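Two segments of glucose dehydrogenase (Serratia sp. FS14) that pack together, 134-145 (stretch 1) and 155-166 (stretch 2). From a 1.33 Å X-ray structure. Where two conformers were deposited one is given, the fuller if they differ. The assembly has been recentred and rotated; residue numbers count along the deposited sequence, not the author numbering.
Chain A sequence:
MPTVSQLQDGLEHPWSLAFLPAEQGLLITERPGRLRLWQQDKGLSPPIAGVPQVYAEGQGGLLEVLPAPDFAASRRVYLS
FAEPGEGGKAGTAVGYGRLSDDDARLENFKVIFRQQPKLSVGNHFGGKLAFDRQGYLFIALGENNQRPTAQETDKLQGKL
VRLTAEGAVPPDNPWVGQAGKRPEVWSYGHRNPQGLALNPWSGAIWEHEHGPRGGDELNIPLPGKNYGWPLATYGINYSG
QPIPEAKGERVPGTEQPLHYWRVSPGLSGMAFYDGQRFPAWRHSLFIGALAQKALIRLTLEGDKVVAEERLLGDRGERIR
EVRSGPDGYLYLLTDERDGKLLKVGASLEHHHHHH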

ATOM      1  N   GLN A 134      -5.658  -7.350 -15.951  1.00 19.22           N
ATOM      2  CA  GLN A 134      -7.035  -7.454 -16.422  1.00 19.44           C
ATOM      3  C   GLN A 134      -7.954  -6.416 -15.798  1.00 22.76           C
ATOM      4  O   GLN A 134      -9.169  -6.460 -16.023  1.00 22.13           O
ATOM      5  CB  GLN A 134      -7.590  -8.857 -16.161  1.00 25.83           C
ATOM      6  CG  GLN A 134      -7.293  -9.857 -17.267  1.00 33.63           C
ATOM      7  CD  GLN A 134      -5.851 -10.306 -17.264  1.00 40.33           C
ATOM      8  OE1 GLN A 134      -5.129 -10.126 -18.245  1.00 48.23           O
ATOM      9  NE2 GLN A 134      -5.420 -10.895 -16.155  1.00 40.43           N
ATOM     10  N   GLY A 135      -7.414  -5.493 -15.014  1.00 16.22           N
ATOM     11  CA  GLY A 135      -8.243  -4.481 -14.410  1.00 17.35           C
ATOM     12  C   GLY A 135      -8.956  -4.895 -13.144  1.00 11.76           C
ATOM     13  O   GLY A 135      -9.865  -4.180 -12.710  1.00 14.90           O
ATOM     14  N   TYR A 136      -8.581  -6.019 -12.533  1.00 12.60           N
ATOM     15  CA  TYR A 136      -9.113  -6.348 -11.217  1.00 11.23           C
ATOM     16  C   TYR A 136      -8.389  -5.538 -10.148  1.00  9.71           C
ATOM     17  O   TYR A 136      -7.195  -5.230 -10.267  1.00 11.60           O
ATOM     18  CB  TYR A 136      -8.976  -7.840 -10.918  1.00 11.53           C
ATOM     19  CG  TYR A 136      -9.857  -8.692 -11.812  1.00 13.59           C
ATOM     20  CD1 TYR A 136     -11.191  -8.919 -11.496  1.00 12.03           C
ATOM     21  CD2 TYR A 136      -9.351  -9.239 -12.986  1.00 17.49           C
ATOM     22  CE1 TYR A 136     -12.000  -9.691 -12.323  1.00 12.07           C
ATOM     23  CE2 TYR A 136     -10.149 -10.011 -13.822  1.00 16.16           C
ATOM     24  CZ  TYR A 136     -11.465 -10.234 -13.474  1.00 13.94           C
ATOM     25  OH  TYR A 136     -12.274 -10.993 -14.301  1.00 17.53           O
ATOM     26  N   LEU A 137      -9.128  -5.186  -9.105  1.00  9.41           N
ATOM     27  CA  LEU A 137      -8.622  -4.331  -8.037  1.00 10.15           C
ATOM     28  C   LEU A 137      -8.190  -5.187  -6.856  1.00 10.15           C
ATOM     29  O   LEU A 137      -9.005  -5.919  -6.286  1.00 10.45           O
ATOM     30  CB  LEU A 137      -9.717  -3.359  -7.608  1.00 11.33           C
ATOM     31  CG  LEU A 137      -9.339  -2.418  -6.461  1.00 11.69           C
ATOM     32  CD1 LEU A 137      -8.110  -1.565  -6.798  1.00 11.91           C
ATOM     33  CD2 LEU A 137     -10.538  -1.541  -6.097  1.00 15.30           C
ATOM     34  N   PHE A 138      -6.913  -5.085  -6.483  1.00  9.13           N
ATOM     35  CA  PHE A 138      -6.389  -5.702  -5.270  1.00  9.39           C
ATOM     36  C   PHE A 138      -6.327  -4.692  -4.128  1.00  8.60           C
ATOM     37  O   PHE A 138      -5.911  -3.543  -4.316  1.00  9.32           O
ATOM     38  CB  PHE A 138      -5.007  -6.302  -5.519  1.00  9.58           C
ATOM     39  CG  PHE A 138      -5.041  -7.607  -6.261  1.00 11.02           C
ATOM     40  CD1 PHE A 138      -5.286  -7.641  -7.622  1.00 12.90           C
ATOM     41  CD2 PHE A 138      -4.817  -8.802  -5.591  1.00 11.85           C
ATOM     42  CE1 PHE A 138      -5.325  -8.855  -8.301  1.00 17.00           C
ATOM     43  CE2 PHE A 138      -4.839 -10.008  -6.266  1.00 15.58           C
ATOM     44  CZ  PHE A 138      -5.098 -10.029  -7.613  1.00 15.00           C
ATOM     45  N   ILE A 139      -6.760  -5.125  -2.948  1.00  9.11           N
ATOM     46  CA  ILE A 139      -6.846  -4.277  -1.764  1.00  9.74           C
ATOM     47  C   ILE A 139      -6.142  -5.002  -0.623  1.00  8.42           C
ATOM     48  O   ILE A 139      -6.536  -6.114  -0.255  1.00 10.75           O
ATOM     49  CB  ILE A 139      -8.311  -4.012  -1.381  1.00  9.29           C
ATOM     50  CG1 ILE A 139      -9.097  -3.419  -2.558  1.00 10.56           C
ATOM     51  CG2 ILE A 139      -8.383  -3.130  -0.159  1.00 11.24           C
ATOM     52  CD1 ILE A 139     -10.601  -3.480  -2.358  1.00 11.33           C
ATOM     53  N   ALA A 140      -5.130  -4.365  -0.033  1.00  9.24           N
ATOM     54  CA  ALA A 140      -4.355  -4.962   1.054  1.00 10.29           C
ATOM     55  C   ALA A 140      -4.886  -4.444   2.386  1.00  9.65           C
ATOM     56  O   ALA A 140      -4.920  -3.230   2.613  1.00 13.17           O
ATOM     57  CB  ALA A 140      -2.873  -4.627   0.887  1.00 12.27           C
ATOM     58  N   LEU A 141      -5.281  -5.354   3.271  1.00  9.18           N
ATOM     59  CA  LEU A 141      -5.904  -5.002   4.542  1.00  8.87           C
ATOM     60  C   LEU A 141      -5.092  -5.510   5.723  1.00  9.39           C
ATOM     61  O   LEU A 141      -4.729  -6.691   5.776  1.00 10.66           O
ATOM     62  CB  LEU A 141      -7.314  -5.584   4.624  1.00  9.81           C
ATOM     63  CG  LEU A 141      -8.282  -5.124   3.535  1.00  9.55           C
ATOM     64  CD1 LEU A 141      -9.572  -5.924   3.593  1.00 11.48           C
ATOM     65  CD2 LEU A 141      -8.580  -3.638   3.690  1.00 11.46           C
ATOM     66  N   GLY A 142      -4.825  -4.617   6.688  1.00  9.27           N
ATOM     67  CA  GLY A 142      -4.242  -5.037   7.943  1.00  9.64           C
ATOM     68  C   GLY A 142      -5.265  -5.723   8.833  1.00  8.37           C
ATOM     69  O   GLY A 142      -6.463  -5.768   8.554  1.00  9.58           O
ATOM     70  N   GLU A 143      -4.768  -6.285   9.934  1.00  8.94           N
ATOM     71  CA  GLU A 143      -5.668  -7.004  10.881  1.00  7.88           C
ATOM     72  C   GLU A 143      -6.126  -6.111  12.051  1.00 11.01           C
ATOM     73  O   GLU A 143      -6.588  -6.667  13.014  1.00  9.05           O
ATOM     74  CB  GLU A 143      -5.117  -8.362  11.363  1.00 10.45           C
ATOM     75  CG  GLU A 143      -3.623  -8.450  11.647  1.00 11.37           C
ATOM     76  CD  GLU A 143      -3.030  -7.548  12.722  1.00 22.11           C
ATOM     77  OE1 GLU A 143      -3.279  -6.362  12.676  1.00 43.62           O
ATOM     78  OE2 GLU A 143      -2.268  -8.049  13.533  1.00 36.84           O
ATOM     79  N   ASN A 144      -6.013  -4.778  11.913  1.00  8.41           N
ATOM     80  CA  ASN A 144      -6.583  -3.834  12.874  1.00  8.69           C
ATOM     81  C   ASN A 144      -5.964  -3.960  14.266  1.00 11.95           C
ATOM     82  O   ASN A 144      -6.538  -3.448  15.247  1.00 12.28           O
ATOM     83  CB  ASN A 144      -8.116  -3.966  12.992  1.00  9.29           C
ATOM     84  CG  ASN A 144      -8.904  -3.548  11.733  1.00 10.95           C
ATOM     85  OD1 ASN A 144     -10.122  -3.730  11.715  1.00 11.61           O
ATOM     86  ND2 ASN A 144      -8.249  -3.016  10.703  1.00 10.16           N
ATOM     87  N   ASN A 145      -4.822  -4.644  14.376  1.00 10.47           N
ATOM     88  CA  ASN A 145      -4.135  -4.922  15.636  1.00 11.03           C
ATOM     89  C   ASN A 145      -4.846  -5.966  16.488  1.00 13.32           C
ATOM     90  O   ASN A 145      -4.641  -6.016  17.701  1.00 15.36           O
ATOM     91  CB  ASN A 145      -3.777  -3.664  16.451  1.00 12.68           C
ATOM     92  CG  ASN A 145      -2.555  -3.862  17.319  1.00 16.61           C
ATOM     93  OD1 ASN A 145      -1.723  -4.740  17.063  1.00 18.05           O
ATOM     94  ND2 ASN A 145      -2.449  -3.058  18.367  1.00 18.07           N
ATOM     95  N   LYS A 155     -13.510 -13.087   8.533  1.00 12.99           N
ATOM     96  CA  LYS A 155     -13.172 -11.711   8.880  1.00 12.73           C
ATOM     97  C   LYS A 155     -12.235 -11.127   7.833  1.00 10.73           C
ATOM     98  O   LYS A 155     -11.343 -11.815   7.336  1.00 13.17           O
ATOM     99  CB  LYS A 155     -12.546 -11.646  10.275  1.00 15.06           C
ATOM    100  CG  LYS A 155     -13.580 -11.994  11.348  1.00 18.13           C
ATOM    101  CD  LYS A 155     -13.082 -11.832  12.755  1.00 21.88           C
ATOM    102  CE  LYS A 155     -14.151 -12.317  13.731  1.00 27.46           C
ATOM    103  NZ  LYS A 155     -13.571 -12.679  15.046  1.00 31.51           N
ATOM    104  N   LEU A 156     -12.431  -9.850   7.501  1.00 10.66           N
ATOM    105  CA  LEU A 156     -11.630  -9.195   6.474  1.00 10.34           C
ATOM    106  C   LEU A 156     -10.344  -8.566   7.019  1.00 11.89           C
ATOM    107  O   LEU A 156      -9.681  -7.793   6.316  1.00 14.80           O
ATOM    108  CB  LEU A 156     -12.490  -8.213   5.678  1.00  9.80           C
ATOM    109  CG  LEU A 156     -13.519  -8.945   4.818  1.00  9.13           C
ATOM    110  CD1 LEU A 156     -14.585  -7.983   4.336  1.00 14.00           C
ATOM    111  CD2 LEU A 156     -12.859  -9.643   3.637  1.00 12.59           C
ATOM    112  N   GLN A 157      -9.949  -8.930   8.226  1.00 11.29           N
ATOM    113  CA  GLN A 157      -8.681  -8.512   8.799  1.00 10.24           C
ATOM    114  C   GLN A 157      -7.540  -9.348   8.240  1.00  9.37           C
ATOM    115  O   GLN A 157      -7.638 -10.576   8.151  1.00 10.30           O
ATOM    116  CB  GLN A 157      -8.730  -8.745  10.309  1.00 11.35           C
ATOM    117  CG  GLN A 157      -9.335  -7.607  11.103  1.00 15.45           C
ATOM    118  CD  GLN A 157     -10.823  -7.480  10.876  1.00 15.74           C
ATOM    119  OE1 GLN A 157     -11.535  -8.485  10.696  1.00 15.35           O
ATOM    120  NE2 GLN A 157     -11.309  -6.243  10.871  1.00 13.23           N
ATOM    121  N   GLY A 158      -6.422  -8.693   7.928  1.00  9.13           N
ATOM    122  CA  GLY A 158      -5.222  -9.420   7.528  1.00 11.16           C
ATOM    123  C   GLY A 158      -5.380 -10.182   6.236  1.00  9.80           C
ATOM    124  O   GLY A 158      -4.834 -11.283   6.090  1.00  9.81           O
ATOM    125  N   LYS A 159      -6.135  -9.624   5.303  1.00 10.09           N
ATOM    126  CA  LYS A 159      -6.449 -10.262   4.038  1.00  9.22           C
ATOM    127  C   LYS A 159      -5.998  -9.370   2.893  1.00 10.29           C
ATOM    128  O   LYS A 159      -5.991  -8.135   3.000  1.00 11.93           O
ATOM    129  CB  LYS A 159      -7.970 -10.443   3.880  1.00  9.94           C
ATOM    130  CG  LYS A 159      -8.671 -11.136   5.040  1.00 10.56           C
ATOM    131  CD  LYS A 159      -8.168 -12.553   5.183  1.00 10.49           C
ATOM    132  CE  LYS A 159      -8.989 -13.409   6.153  1.00 10.58           C
ATOM    133  NZ  LYS A 159      -8.755 -13.056   7.580  1.00 11.62           N
ATOM    134  N   LEU A 160      -5.604 -10.000   1.799  1.00  8.43           N
ATOM    135  CA  LEU A 160      -5.569  -9.358   0.495  0.59  9.64           C
ATOM    136  C   LEU A 160      -6.871  -9.712  -0.209  1.00  8.47           C
ATOM    137  O   LEU A 160      -7.266 -10.882  -0.222  1.00 10.76           O
ATOM    138  CB  LEU A 160      -4.378  -9.880  -0.306  0.59 11.65           C
ATOM    139  CG  LEU A 160      -4.128  -9.307  -1.694  0.59  9.99           C
ATOM    140  CD1 LEU A 160      -4.049  -7.792  -1.657  0.59 12.11           C
ATOM    141  CD2 LEU A 160      -2.858  -9.885  -2.280  0.59 12.79           C
ATOM    142  N   VAL A 161      -7.545  -8.708  -0.768  1.00  8.19           N
ATOM    143  CA  VAL A 161      -8.856  -8.867  -1.385  1.00  8.71           C
ATOM    144  C   VAL A 161      -8.716  -8.574  -2.873  1.00  9.22           C
ATOM    145  O   VAL A 161      -7.921  -7.717  -3.269  1.00  9.88           O
ATOM    146  CB  VAL A 161      -9.836  -7.885  -0.706  1.00 10.40           C
ATOM    147  CG1 VAL A 161     -11.001  -7.506  -1.612  1.00 11.79           C
ATOM    148  CG2 VAL A 161     -10.329  -8.461   0.616  1.00 10.76           C
ATOM    149  N   ARG A 162      -9.468  -9.306  -3.706  1.00  9.28           N
ATOM    150  CA  ARG A 162      -9.541  -9.037  -5.143  1.00  9.69           C
ATOM    151  C   ARG A 162     -10.993  -8.835  -5.537  1.00 10.42           C
ATOM    152  O   ARG A 162     -11.834  -9.712  -5.289  1.00 10.74           O
ATOM    153  CB  ARG A 162      -8.952 -10.169  -5.982  1.00 11.11           C
ATOM    154  CG  ARG A 162      -8.938  -9.827  -7.474  1.00 12.22           C
ATOM    155  CD  ARG A 162      -8.398 -10.949  -8.353  1.00 14.48           C
ATOM    156  NE  ARG A 162      -9.290 -12.102  -8.370  1.00 15.29           N
ATOM    157  CZ  ARG A 162      -9.722 -12.725  -9.465  1.00 20.10           C
ATOM    158  NH1 ARG A 162      -9.372 -12.310 -10.674  1.00 23.54           N
ATOM    159  NH2 ARG A 162     -10.514 -13.775  -9.330  1.00 19.09           N
ATOM    160  N   LEU A 163     -11.285  -7.696  -6.172  1.00  9.50           N
ATOM    161  CA  LEU A 163     -12.626  -7.325  -6.615  1.00  9.60           C
ATOM    162  C   LEU A 163     -12.595  -6.891  -8.074  1.00 11.37           C
ATOM    163  O   LEU A 163     -11.540  -6.619  -8.645  1.00 10.44           O
ATOM    164  CB  LEU A 163     -13.203  -6.184  -5.771  1.00 10.78           C
ATOM    165  CG  LEU A 163     -13.262  -6.422  -4.262  1.00 12.37           C
ATOM    166  CD1 LEU A 163     -13.690  -5.153  -3.545  1.00 14.64           C
ATOM    167  CD2 LEU A 163     -14.196  -7.579  -3.935  1.00 14.70           C
ATOM    168  N   THR A 164     -13.785  -6.807  -8.671  1.00 11.30           N
ATOM    169  CA  THR A 164     -13.899  -6.148  -9.966  1.00 10.82           C
ATOM    170  C   THR A 164     -13.752  -4.638  -9.800  1.00 14.51           C
ATOM    171  O   THR A 164     -13.724  -4.102  -8.687  1.00 12.00           O
ATOM    172  CB  THR A 164     -15.259  -6.426 -10.618  1.00 10.32           C
ATOM    173  OG1 THR A 164     -16.281  -5.705  -9.916  1.00 10.96           O
ATOM    174  CG2 THR A 164     -15.582  -7.936 -10.633  1.00 14.11           C
ATOM    175  N   ALA A 165     -13.708  -3.947 -10.944  1.00 13.57           N
ATOM    176  CA  ALA A 165     -13.646  -2.487 -10.961  1.00 14.40           C
ATOM    177  C   ALA A 165     -14.800  -1.838 -10.209  1.00 12.79           C
ATOM    178  O   ALA A 165     -14.673  -0.685  -9.769  1.00 13.69           O
ATOM    179  CB  ALA A 165     -13.644  -1.997 -12.412  1.00 17.14           C
ATOM    180  N   GLU A 166     -15.930  -2.524 -10.078  1.00 11.40           N
ATOM    181  CA  GLU A 166     -17.092  -1.995  -9.384  1.00 11.45           C
ATOM    182  C   GLU A 166     -17.225  -2.525  -7.966  1.00 11.67           C
ATOM    183  O   GLU A 166     -18.224  -2.239  -7.301  1.00 14.79           O
ATOM    184  CB  GLU A 166     -18.371  -2.304 -10.178  1.00 11.46           C
ATOM    185  CG  GLU A 166     -18.408  -1.671 -11.569  1.00 13.01           C
ATOM    186  CD  GLU A 166     -18.277  -0.155 -11.549  1.00 12.17           C
ATOM    187  OE1 GLU A 166     -18.676   0.458 -10.537  1.00 14.73           O
ATOM    188  OE2 GLU A 166     -17.803   0.400 -12.563  1.00 12.22           O
TER

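The two stretches run antiparallel as neighbouring strands of one sheet, 137-140 beside 160-163, their directions 158° apart, and together they bury 910 Å². Gly135 leads in with a phi of 82°; at these backbone angles a CB would jam against the preceding carbonyl, so glycine fits the turn. Tyr136 follows, offering a ring face to the guanidinium of Arg162, whose CZ lies 4.7 Å from the centroid of the Tyr136 ring, a cation-pi contact that sets positive charge over the aromatic electrons.

Leu137 and Leu163 form a hydrogen-bonded pair: Leu137 N gives to Leu163 O (2.8 Å), and Leu163 N returns to Leu137 O (2.9 Å). At the next, non-hydrogen-bonded pair, Phe138 lays its ring face against the aliphatic part of Arg162, with CG of Arg162 4.0 Å from the centroid of the Phe138 ring. A long side chain that is apolar before its charged end can thus serve both aromatic residues. The ring edge of Phe138 meets Leu160, CD2 to CG of Leu160 4.0 Å.

Ile139 repeats the reciprocal bonding with Val161 (Ile139 N to Val161 O 2.9 Å, Val161 N to Ile139 O 2.8 Å). Its CD1 reaches Leu163 CD1 at 3.7 Å, on the face shared with Leu137 and Val161. Small Ala140 lies on the Phe138 face, its CB 4.2 Å from Leu160 CD1.

Beyond it, Leu141 N bonds Lys159 O (2.9 Å), while Leu141 CD1 packs 4.0 Å from Val161 CG2. Branched apolar side chains such as Leu137, Ile139 and Leu141 suit these buried places, having no polar group to satisfy. Gly142 O then accepts from Gly158 N (3.0 Å). Gly158 has positive phi, which favours glycine, and an ideal CB there would sit only 3.4 Å from Glu143 CB. Glu143 CB meets Gln157 CB at 3.8 Å. Finally, two neutral amide side chains pair: Gln157 NE2 donates to Asn144 OD1 at 2.9 Å.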